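Local coordinates for putative ketosteroid isomerase (Parabacteroides distasonis ATCC 8503, PDB 3KE7), which is of unknown function but is probably a ketosteroid isomerase-like protein, built on a SnoaL-like domain of the NTF2 clan, at residues 33-38 against 62-67; 41-46 against 55-60; 72-77 against 96-101. One frame throughout, in Å; residues are numbered along the deposited sequence. Where two conformers were deposited one is given.

Contact 1. Residues 33-38 against 62-67; sequences MAFVEL and TYYKGM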
loop_
_atom_site.group_PDB
_atom_site.type_symbol
_atom_site.label_atom_id
_atom_site.label_comp_id
_atom_site.label_asym_id
_atom_site.label_seq_id
_atom_site.Cartn_x
_atom_site.Cartn_y
_atom_site.Cartn_z
HETATM N N MSE B 33 5.764 -15.919 13.516
HETATM C CA MSE B 33 4.773 -16.087 12.469
HETATM C C MSE B 33 3.538 -15.232 12.693
HETATM O O MSE B 33 2.554 -15.412 11.969
HETATM C CB MSE B 33 4.322 -17.548 12.350
HETATM C CG MSE B 33 5.448 -18.544 12.155
HETATM SE SE MSE B 33 6.677 -18.147 10.693
HETATM C CE MSE B 33 5.529 -18.852 9.269
ATOM N N ALA B 34 3.581 -14.308 13.652
ATOM C CA ALA B 34 2.412 -13.415 13.952
ATOM C C ALA B 34 1.788 -12.785 12.717
ATOM O O ALA B 34 0.568 -12.860 12.545
ATOM C CB ALA B 34 2.789 -12.310 14.948
ATOM N N PHE B 35 2.607 -12.180 11.859
ATOM C CA PHE B 35 2.055 -11.560 10.660
ATOM C C PHE B 35 1.487 -12.546 9.670
ATOM O O PHE B 35 0.551 -12.183 8.937
ATOM C CB PHE B 35 3.075 -10.636 9.979
ATOM C CG PHE B 35 3.121 -9.247 10.551
ATOM C CD1 PHE B 35 2.026 -8.391 10.450
ATOM C CD2 PHE B 35 4.265 -8.788 11.188
ATOM C CE1 PHE B 35 2.065 -7.099 10.975
ATOM C CE2 PHE B 35 4.321 -7.522 11.721
ATOM C CZ PHE B 35 3.251 -6.649 11.582
ATOM N N VAL B 36 1.968 -13.785 9.644
ATOM C CA VAL B 36 1.404 -14.787 8.767
ATOM C C VAL B 36 0.014 -15.185 9.277
ATOM O O VAL B 36 -0.945 -15.265 8.520
ATOM C CB VAL B 36 2.314 -16.015 8.661
ATOM C CG1 VAL B 36 1.670 -17.116 7.768
ATOM C CG2 VAL B 36 3.695 -15.607 8.116
ATOM N N GLU B 37 -0.089 -15.344 10.590
ATOM C CA GLU B 37 -1.383 -15.637 11.207
ATOM C C GLU B 37 -2.419 -14.523 11.000
ATOM O O GLU B 37 -3.625 -14.814 10.829
ATOM C CB GLU B 37 -1.181 -15.901 12.687
ATOM C CG GLU B 37 -0.235 -17.096 12.953
ATOM N N LEU B 38 -1.958 -13.285 10.927
ATOM C CA LEU B 38 -2.818 -12.147 10.773
ATOM C C LEU B 38 -3.171 -11.885 9.307
ATOM O O LEU B 38 -4.035 -11.061 9.009
ATOM C CB LEU B 38 -2.120 -10.921 11.343
ATOM C CG LEU B 38 -2.824 -9.587 11.473
ATOM C CD1 LEU B 38 -4.173 -9.725 12.116
ATOM C CD2 LEU B 38 -1.961 -8.621 12.252
ATOM N N THR B 62 6.253 -19.394 3.712
ATOM C CA THR B 62 7.590 -19.880 3.377
ATOM C C THR B 62 8.667 -18.839 3.631
ATOM O O THR B 62 9.723 -19.135 4.191
ATOM C CB THR B 62 7.608 -20.342 1.904
ATOM O OG1 THR B 62 6.649 -21.397 1.779
ATOM C CG2 THR B 62 9.017 -20.844 1.490
ATOM N N TYR B 63 8.400 -17.592 3.247
ATOM C CA TYR B 63 9.337 -16.503 3.472
ATOM C C TYR B 63 9.563 -16.258 4.988
ATOM O O TYR B 63 10.700 -16.183 5.479
ATOM C CB TYR B 63 8.793 -15.239 2.806
ATOM C CG TYR B 63 9.667 -14.038 2.938
ATOM C CD1 TYR B 63 10.944 -14.038 2.427
ATOM C CD2 TYR B 63 9.205 -12.878 3.554
ATOM C CE1 TYR B 63 11.750 -12.923 2.539
ATOM C CE2 TYR B 63 9.976 -11.753 3.623
ATOM C CZ TYR B 63 11.267 -11.796 3.137
ATOM O OH TYR B 63 12.126 -10.695 3.233
ATOM N N TYR B 64 8.464 -16.173 5.728
ATOM C CA TYR B 64 8.536 -15.907 7.153
ATOM C C TYR B 64 9.174 -17.039 7.949
ATOM O O TYR B 64 9.809 -16.808 8.987
ATOM C CB TYR B 64 7.116 -15.605 7.718
ATOM C CG TYR B 64 6.784 -14.160 7.786
ATOM C CD1 TYR B 64 6.406 -13.456 6.687
ATOM C CD2 TYR B 64 6.849 -13.505 8.989
ATOM C CE1 TYR B 64 6.081 -12.119 6.760
ATOM C CE2 TYR B 64 6.552 -12.156 9.093
ATOM C CZ TYR B 64 6.159 -11.469 7.982
ATOM O OH TYR B 64 5.889 -10.107 8.141
ATOM N N LYS B 65 9.084 -18.263 7.443
ATOM C CA LYS B 65 9.727 -19.388 8.104
ATOM C C LYS B 65 11.241 -19.205 8.173
ATOM O O LYS B 65 11.874 -19.772 9.053
ATOM C CB LYS B 65 9.430 -20.687 7.366
ATOM C CG LYS B 65 8.036 -21.224 7.626
ATOM C CD LYS B 65 7.635 -22.406 6.681
ATOM C CE LYS B 65 8.635 -23.510 6.653
ATOM N NZ LYS B 65 8.628 -24.343 7.919
ATOM N N GLY B 66 11.805 -18.399 7.288
ATOM C CA GLY B 66 13.250 -18.186 7.253
ATOM C C GLY B 66 13.703 -16.958 8.009
ATOM O O GLY B 66 14.893 -16.713 8.099
HETATM N N MSE B 67 12.765 -16.163 8.529
HETATM C CA MSE B 67 13.120 -14.936 9.208
HETATM C C MSE B 67 13.134 -15.068 10.701
HETATM O O MSE B 67 12.331 -15.757 11.297
HETATM C CB MSE B 67 12.155 -13.806 8.826
HETATM C CG MSE B 67 12.416 -13.250 7.430
HETATM SE SE MSE B 67 11.607 -11.562 7.076
HETATM C CE MSE B 67 9.847 -12.174 7.137
#
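Val36 and Tyr64 meet through torsions of contrasting kind. In Val36 a chi1 of 177° sets CG1 anti to the backbone N, which puts CG2 anti to the carbonyl carbon, and CG2 is the branch that touches Tyr64. In Tyr64 chi1 is -95°, well off a staggered value, and sets CG against the valine methyl. The two side chains run by each other in opposite directions, with Val36 CG2 only 3.4 Å from Tyr64 CG and equally close to its CB, a tight fit at the root of the ring. At the far end of the same ring the phenol reaches Phe35: Tyr64 OH lies 3.4 Å from Phe35 CB and 3.7 Å from Phe35 CD2. Tyr64 thus lies against two successive residues of helix 34-38, Val36 at the root of its ring and Phe35 at the hydroxyl end, while CE of Met67, farther along its own segment, sits over the centre of one face of its ring, 3.5 Å above the plane.

Met33, a selenomethionine at the N-cap position of its helix, closes the outer side. The bend at chi2 brings SE to 3.8 Å from Tyr64 O, and that at chi3 sets the methyl CE 3.8 Å from Lys65 CG. No hydrogen bond crosses the interface; it is held by apolar packing. Leu57 and Arg61 continue the cover of Val36 along helix 57-65, and Phe35 also leans on Glu23, Ala26 and Leu27 of helix 15-28. The Phe35 side chain is about 4 Å from a bound bicine at the nearest atoms, and Tyr64 touches Leu69 of the bicine pocket. Short helices packed together beside a ligand pocket, with a curved sheet across from them, are characteristic of the cone-like NTF2 fold.

Contact 2. Residues 41-46 against 55-60; sequences TDVIYF and EGLEQL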
loop_
_atom_site.group_PDB
_atom_site.type_symbol
_atom_site.label_atom_id
_atom_site.label_comp_id
_atom_site.label_asym_id
_atom_site.label_seq_id
_atom_site.Cartn_x
_atom_site.Cartn_y
_atom_site.Cartn_z
ATOM N N THR B 41 -5.469 -15.427 2.831
ATOM C CA THR B 41 -4.973 -16.314 1.788
ATOM C C THR B 41 -4.457 -15.599 0.534
ATOM O O THR B 41 -3.553 -16.109 -0.117
ATOM C CB THR B 41 -6.012 -17.392 1.380
ATOM O OG1 THR B 41 -7.231 -16.768 0.916
ATOM C CG2 THR B 41 -6.280 -18.314 2.548
ATOM N N ASP B 42 -5.027 -14.440 0.232
ATOM C CA ASP B 42 -4.728 -13.659 -0.977
ATOM C C ASP B 42 -3.747 -12.538 -0.720
ATOM O O ASP B 42 -3.619 -11.621 -1.552
ATOM C CB ASP B 42 -6.027 -13.136 -1.584
ATOM C CG ASP B 42 -6.788 -12.239 -0.657
ATOM O OD1 ASP B 42 -6.870 -12.500 0.591
ATOM O OD2 ASP B 42 -7.398 -11.262 -1.198
ATOM N N VAL B 43 -2.981 -12.626 0.351
ATOM C CA VAL B 43 -2.093 -11.547 0.715
ATOM C C VAL B 43 -1.003 -11.312 -0.353
ATOM O O VAL B 43 -0.478 -12.242 -0.943
ATOM C CB VAL B 43 -1.471 -11.835 2.100
ATOM C CG1 VAL B 43 -0.542 -13.125 2.044
ATOM C CG2 VAL B 43 -0.717 -10.632 2.634
ATOM N N ILE B 44 -0.686 -10.048 -0.556
ATOM C CA ILE B 44 0.401 -9.600 -1.386
ATOM C C ILE B 44 1.363 -8.881 -0.448
ATOM O O ILE B 44 0.966 -8.064 0.358
ATOM C CB ILE B 44 -0.092 -8.621 -2.486
ATOM C CG1 ILE B 44 -1.160 -9.242 -3.376
ATOM C CG2 ILE B 44 1.082 -8.070 -3.306
ATOM C CD1 ILE B 44 -0.734 -10.395 -4.121
ATOM N N TYR B 45 2.655 -9.109 -0.619
ATOM C CA TYR B 45 3.676 -8.559 0.280
ATOM C C TYR B 45 4.930 -8.089 -0.465
ATOM O O TYR B 45 5.440 -8.760 -1.383
ATOM C CB TYR B 45 4.101 -9.690 1.253
ATOM C CG TYR B 45 5.237 -9.368 2.218
ATOM C CD1 TYR B 45 6.539 -9.453 1.800
ATOM C CD2 TYR B 45 4.999 -9.038 3.581
ATOM C CE1 TYR B 45 7.571 -9.175 2.633
ATOM C CE2 TYR B 45 6.030 -8.778 4.425
ATOM C CZ TYR B 45 7.335 -8.813 3.927
ATOM O OH TYR B 45 8.399 -8.553 4.789
ATOM N N PHE B 46 5.410 -6.903 -0.075
ATOM C CA PHE B 46 6.660 -6.347 -0.514
ATOM C C PHE B 46 7.545 -6.003 0.681
ATOM O O PHE B 46 7.073 -5.514 1.702
ATOM C CB PHE B 46 6.490 -4.981 -1.209
ATOM C CG PHE B 46 5.642 -4.937 -2.444
ATOM C CD1 PHE B 46 6.191 -5.107 -3.718
ATOM C CD2 PHE B 46 4.309 -4.583 -2.374
ATOM C CE1 PHE B 46 5.421 -4.914 -4.883
ATOM C CE2 PHE B 46 3.564 -4.426 -3.581
ATOM C CZ PHE B 46 4.126 -4.570 -4.785
ATOM N N GLU B 55 3.145 -13.340 -3.390
ATOM C CA GLU B 55 1.697 -13.519 -3.660
ATOM C C GLU B 55 1.198 -14.780 -3.038
ATOM O O GLU B 55 1.596 -15.920 -3.422
ATOM C CB GLU B 55 1.434 -13.572 -5.134
ATOM C CG GLU B 55 1.858 -12.336 -5.806
ATOM C CD GLU B 55 1.697 -12.362 -7.292
ATOM O OE1 GLU B 55 0.706 -12.987 -7.804
ATOM O OE2 GLU B 55 2.563 -11.698 -7.949
ATOM N N GLY B 56 0.244 -14.613 -2.158
ATOM C CA GLY B 56 -0.399 -15.710 -1.494
ATOM C C GLY B 56 0.187 -16.043 -0.148
ATOM O O GLY B 56 1.375 -15.903 0.083
ATOM N N LEU B 57 -0.672 -16.531 0.733
ATOM C CA LEU B 57 -0.274 -16.852 2.051
ATOM C C LEU B 57 0.744 -17.944 2.110
ATOM O O LEU B 57 1.588 -17.940 3.009
ATOM C CB LEU B 57 -1.494 -17.237 2.859
ATOM C CG LEU B 57 -1.315 -17.377 4.370
ATOM C CD1 LEU B 57 -0.858 -16.091 4.995
ATOM C CD2 LEU B 57 -2.704 -17.808 4.991
ATOM N N GLU B 58 0.713 -18.929 1.213
ATOM C CA GLU B 58 1.699 -19.981 1.289
ATOM C C GLU B 58 3.112 -19.475 0.998
ATOM O O GLU B 58 4.064 -19.882 1.655
ATOM C CB GLU B 58 1.300 -21.187 0.429
ATOM C CG GLU B 58 0.046 -21.852 0.976
ATOM C CD GLU B 58 0.116 -22.031 2.515
ATOM O OE1 GLU B 58 1.084 -22.647 3.005
ATOM O OE2 GLU B 58 -0.768 -21.517 3.236
ATOM N N GLN B 59 3.239 -18.563 0.038
ATOM C CA GLN B 59 4.531 -17.919 -0.254
ATOM C C GLN B 59 4.977 -17.069 0.916
ATOM O O GLN B 59 6.164 -17.061 1.274
ATOM C CB GLN B 59 4.484 -17.029 -1.479
ATOM C CG GLN B 59 4.699 -17.729 -2.790
ATOM C CD GLN B 59 4.738 -16.766 -3.961
ATOM O OE1 GLN B 59 4.871 -15.544 -3.789
ATOM N NE2 GLN B 59 4.616 -17.307 -5.169
ATOM N N LEU B 60 4.037 -16.327 1.496
ATOM C CA LEU B 60 4.345 -15.493 2.657
ATOM C C LEU B 60 4.873 -16.373 3.808
ATOM O O LEU B 60 5.844 -16.038 4.468
ATOM C CB LEU B 60 3.129 -14.688 3.103
ATOM C CG LEU B 60 3.470 -13.652 4.179
ATOM C CD1 LEU B 60 4.313 -12.486 3.615
ATOM C CD2 LEU B 60 2.180 -13.150 4.830
#
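Ile44 and Glu55 form an antiparallel, non-hydrogen-bonded bridge at the margin of the mixed sheet, where strand 43-46 meets the residues leading into helix 57-65. Their side chains lie side by side and point the same way. Two backbone bonds fasten the junction: Gly56 N gives to Val43 O at 2.8 Å, and Leu57 N gives to Thr41 O at 3.0 Å. Gly56, the N-cap, has phi 95° and psi 149°, angles at which a CB would jam against the preceding carbonyl O.

The first turn of the helix also meets the strand through Leu60. Val43 CG1 is 3.9 Å from Leu60 CD2, and Leu60 CD1 packs 3.5 Å from Tyr45 CD2, the side chains of Tyr45 and Leu60 crossing at about a right angle. An alanine in place of Tyr45 would probably leave a gap beside Leu60 CD1 and take from Asp47 one of the two tyrosine hydroxyls that it bonds, Tyr63 supplying the other. Strand 120-129 pairs with 43-46 along its other edge, Ser39 of strand 39-40 covers Leu57 and Leu60, and Ile44 packs on Thr92 of the second subunit.

Contact 3. Residues 72-77 against 96-101; sequences ADHFDM and DSYLSD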
loop_
_atom_site.group_PDB
_atom_site.type_symbol
_atom_site.label_atom_id
_atom_site.label_comp_id
_atom_site.label_asym_id
_atom_site.label_seq_id
_atom_site.Cartn_x
_atom_site.Cartn_y
_atom_site.Cartn_z
ATOM N N ALA B 72 13.283 -6.327 16.628
ATOM C CA ALA B 72 13.548 -5.300 17.633
ATOM C C ALA B 72 12.597 -5.351 18.835
ATOM O O ALA B 72 11.357 -5.472 18.696
ATOM C CB ALA B 72 13.458 -3.897 16.980
ATOM N N ASP B 73 13.186 -5.229 20.018
ATOM C CA ASP B 73 12.411 -5.050 21.224
ATOM C C ASP B 73 11.766 -3.713 21.213
ATOM O O ASP B 73 10.641 -3.582 21.656
ATOM C CB ASP B 73 13.277 -5.127 22.489
ATOM C CG ASP B 73 13.304 -6.490 23.099
ATOM O OD1 ASP B 73 12.299 -7.224 22.973
ATOM O OD2 ASP B 73 14.329 -6.830 23.729
ATOM N N HIS B 74 12.478 -2.684 20.750
ATOM C CA HIS B 74 11.882 -1.355 20.744
ATOM C C HIS B 74 11.733 -0.723 19.353
ATOM O O HIS B 74 12.568 -0.905 18.456
ATOM C CB HIS B 74 12.608 -0.416 21.683
ATOM C CG HIS B 74 11.888 0.880 21.883
ATOM N ND1 HIS B 74 10.580 0.941 22.310
ATOM C CD2 HIS B 74 12.282 2.157 21.692
ATOM C CE1 HIS B 74 10.200 2.205 22.377
ATOM N NE2 HIS B 74 11.213 2.963 22.002
ATOM N N PHE B 75 10.633 0.006 19.210
ATOM C CA PHE B 75 10.265 0.671 17.970
ATOM C C PHE B 75 9.271 1.755 18.284
ATOM O O PHE B 75 8.571 1.672 19.269
ATOM C CB PHE B 75 9.683 -0.336 16.955
ATOM C CG PHE B 75 8.434 -1.087 17.433
ATOM C CD1 PHE B 75 7.186 -0.470 17.457
ATOM C CD2 PHE B 75 8.512 -2.435 17.806
ATOM C CE1 PHE B 75 6.025 -1.187 17.858
ATOM C CE2 PHE B 75 7.374 -3.138 18.222
ATOM C CZ PHE B 75 6.123 -2.507 18.239
ATOM N N ASP B 76 9.238 2.801 17.437
ATOM C CA ASP B 76 8.312 3.925 17.556
ATOM C C ASP B 76 7.465 3.983 16.269
ATOM O O ASP B 76 8.038 4.140 15.172
ATOM C CB ASP B 76 9.049 5.275 17.638
ATOM C CG ASP B 76 9.936 5.412 18.871
ATOM O OD1 ASP B 76 9.563 4.923 19.964
ATOM O OD2 ASP B 76 11.002 6.056 18.740
HETATM N N MSE B 77 6.134 3.940 16.412
HETATM C CA MSE B 77 5.210 4.067 15.274
HETATM C C MSE B 77 4.818 5.533 15.098
HETATM O O MSE B 77 4.145 6.130 15.945
HETATM C CB MSE B 77 3.985 3.157 15.438
HETATM C CG MSE B 77 2.951 3.312 14.314
HETATM SE SE MSE B 77 1.485 2.015 14.477
HETATM C CE MSE B 77 2.439 0.334 14.114
ATOM N N ASP B 96 10.276 3.644 13.423
ATOM C CA ASP B 96 11.705 3.590 13.796
ATOM C C ASP B 96 11.937 2.271 14.635
ATOM O O ASP B 96 11.361 2.134 15.663
ATOM C CB ASP B 96 12.098 4.822 14.610
ATOM C CG ASP B 96 12.168 6.107 13.789
ATOM O OD1 ASP B 96 12.113 6.082 12.541
ATOM O OD2 ASP B 96 12.254 7.167 14.440
ATOM N N SER B 97 12.694 1.330 14.080
ATOM C CA SER B 97 12.988 0.015 14.672
ATOM C C SER B 97 14.403 0.039 15.219
ATOM O O SER B 97 15.361 0.101 14.439
ATOM C CB SER B 97 12.881 -1.072 13.585
ATOM O OG SER B 97 13.042 -2.396 14.091
ATOM N N TYR B 98 14.522 -0.110 16.529
ATOM C CA TYR B 98 15.828 -0.082 17.216
ATOM C C TYR B 98 16.427 -1.486 17.369
ATOM O O TYR B 98 15.997 -2.257 18.223
ATOM C CB TYR B 98 15.656 0.589 18.559
ATOM C CG TYR B 98 15.368 2.068 18.433
ATOM C CD1 TYR B 98 14.069 2.543 18.198
ATOM C CD2 TYR B 98 16.400 2.999 18.519
ATOM C CE1 TYR B 98 13.814 3.888 18.065
ATOM C CE2 TYR B 98 16.152 4.350 18.381
ATOM C CZ TYR B 98 14.866 4.793 18.151
ATOM O OH TYR B 98 14.636 6.135 18.014
ATOM N N LEU B 99 17.367 -1.823 16.480
ATOM C CA LEU B 99 18.083 -3.099 16.541
ATOM C C LEU B 99 19.298 -2.887 17.464
ATOM O O LEU B 99 20.283 -2.248 17.054
ATOM C CB LEU B 99 18.542 -3.555 15.135
ATOM C CG LEU B 99 17.499 -3.631 13.999
ATOM C CD1 LEU B 99 18.081 -4.360 12.787
ATOM C CD2 LEU B 99 16.225 -4.318 14.449
ATOM N N SER B 100 19.200 -3.393 18.703
ATOM C CA SER B 100 20.251 -3.241 19.746
ATOM C C SER B 100 20.839 -1.815 19.756
ATOM O O SER B 100 20.276 -0.920 20.400
ATOM C CB SER B 100 21.350 -4.307 19.601
ATOM N N ASP B 101 21.932 -1.602 19.008
ATOM C CA ASP B 101 22.577 -0.275 18.893
ATOM C C ASP B 101 22.245 0.475 17.574
ATOM O O ASP B 101 22.665 1.617 17.398
ATOM C CB ASP B 101 24.101 -0.418 19.025
HETATM O O HOH W 1 12.457 7.346 17.098
#
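The His74 and Tyr98 rings are nearly parallel yet offset, with little overlap; the pairing is doubtful, since it rests on one of two conformers of His74. The tyrosine ring is lined more fully at its edge. His74 O and a water sit there in the ring plane, Phe75 CA and Asp76 OD2 near it. The Asp76 side chain runs at a slant to that of Tyr98, its carboxylate plane 69° from the ring, with Asp76 OD2 at the ring edge, 3.6 Å from Tyr98 CE1. The water gathers three side chains: it accepts from Tyr98 OH at 2.7 Å and donates to OD2 of both Asp76 and Asp96. Those two carboxylate oxygens, Asp76 OD2 and Asp96 OD2, are 4.6 Å apart, and the shared water probably eases their repulsion, as would Lys105, which forms a salt bridge with Asp96 OD1.

Strands 74-85 and 88-99 make up a beta hairpin at one edge of the mixed sheet, and 74-85 is its outermost strand within this chain. Asp76 and Asp96 are a hydrogen-bonded antiparallel pair, Asp76 N reaching Asp96 O at 2.8 Å and Asp96 N reaching Asp76 O at 2.9 Å. Phe75 and Ser97 form the adjoining non-hydrogen-bonded pair, with side chains on the other face of the sheet. There the Phe75 ring leads away from the partner strand to pack on Leu27 and Ala28 of helix 15-28. Ser97 belongs to the bicine pocket; its OG, anti to the backbone N (chi1 -175°), stands 3.3 Å from Ala72 CB. Where the strands give way to loop, Leu99, whose CB points away from the partner strand, still brings CD2 to 3.8 Å from the same Ala72 CB, while Leu99 also touches Ile104 on strand 102-114.

Overall arrangement
Contacts 1 and 2 are neighbours, their centres 10 Å apart, and both draw on helix 57-65; contact 2 falls within the chain interval that contact 1 spans. They touch directly, for instance where Tyr63 packs on Tyr45. Contact 3 follows in the chain, its centre 19 Å from that of contact 1 and 25 Å from that of contact 2, with no touch to either. Yet contacts 2 and 3 reach the same mixed sheet near its opposite margins, where strands 54-55 and 74-85 are outermost within the chain. Bicine lies near Phe35, Tyr45 and Ser97, one from each contact, consistent with a single pocket enclosed by the SnoaL-like domain.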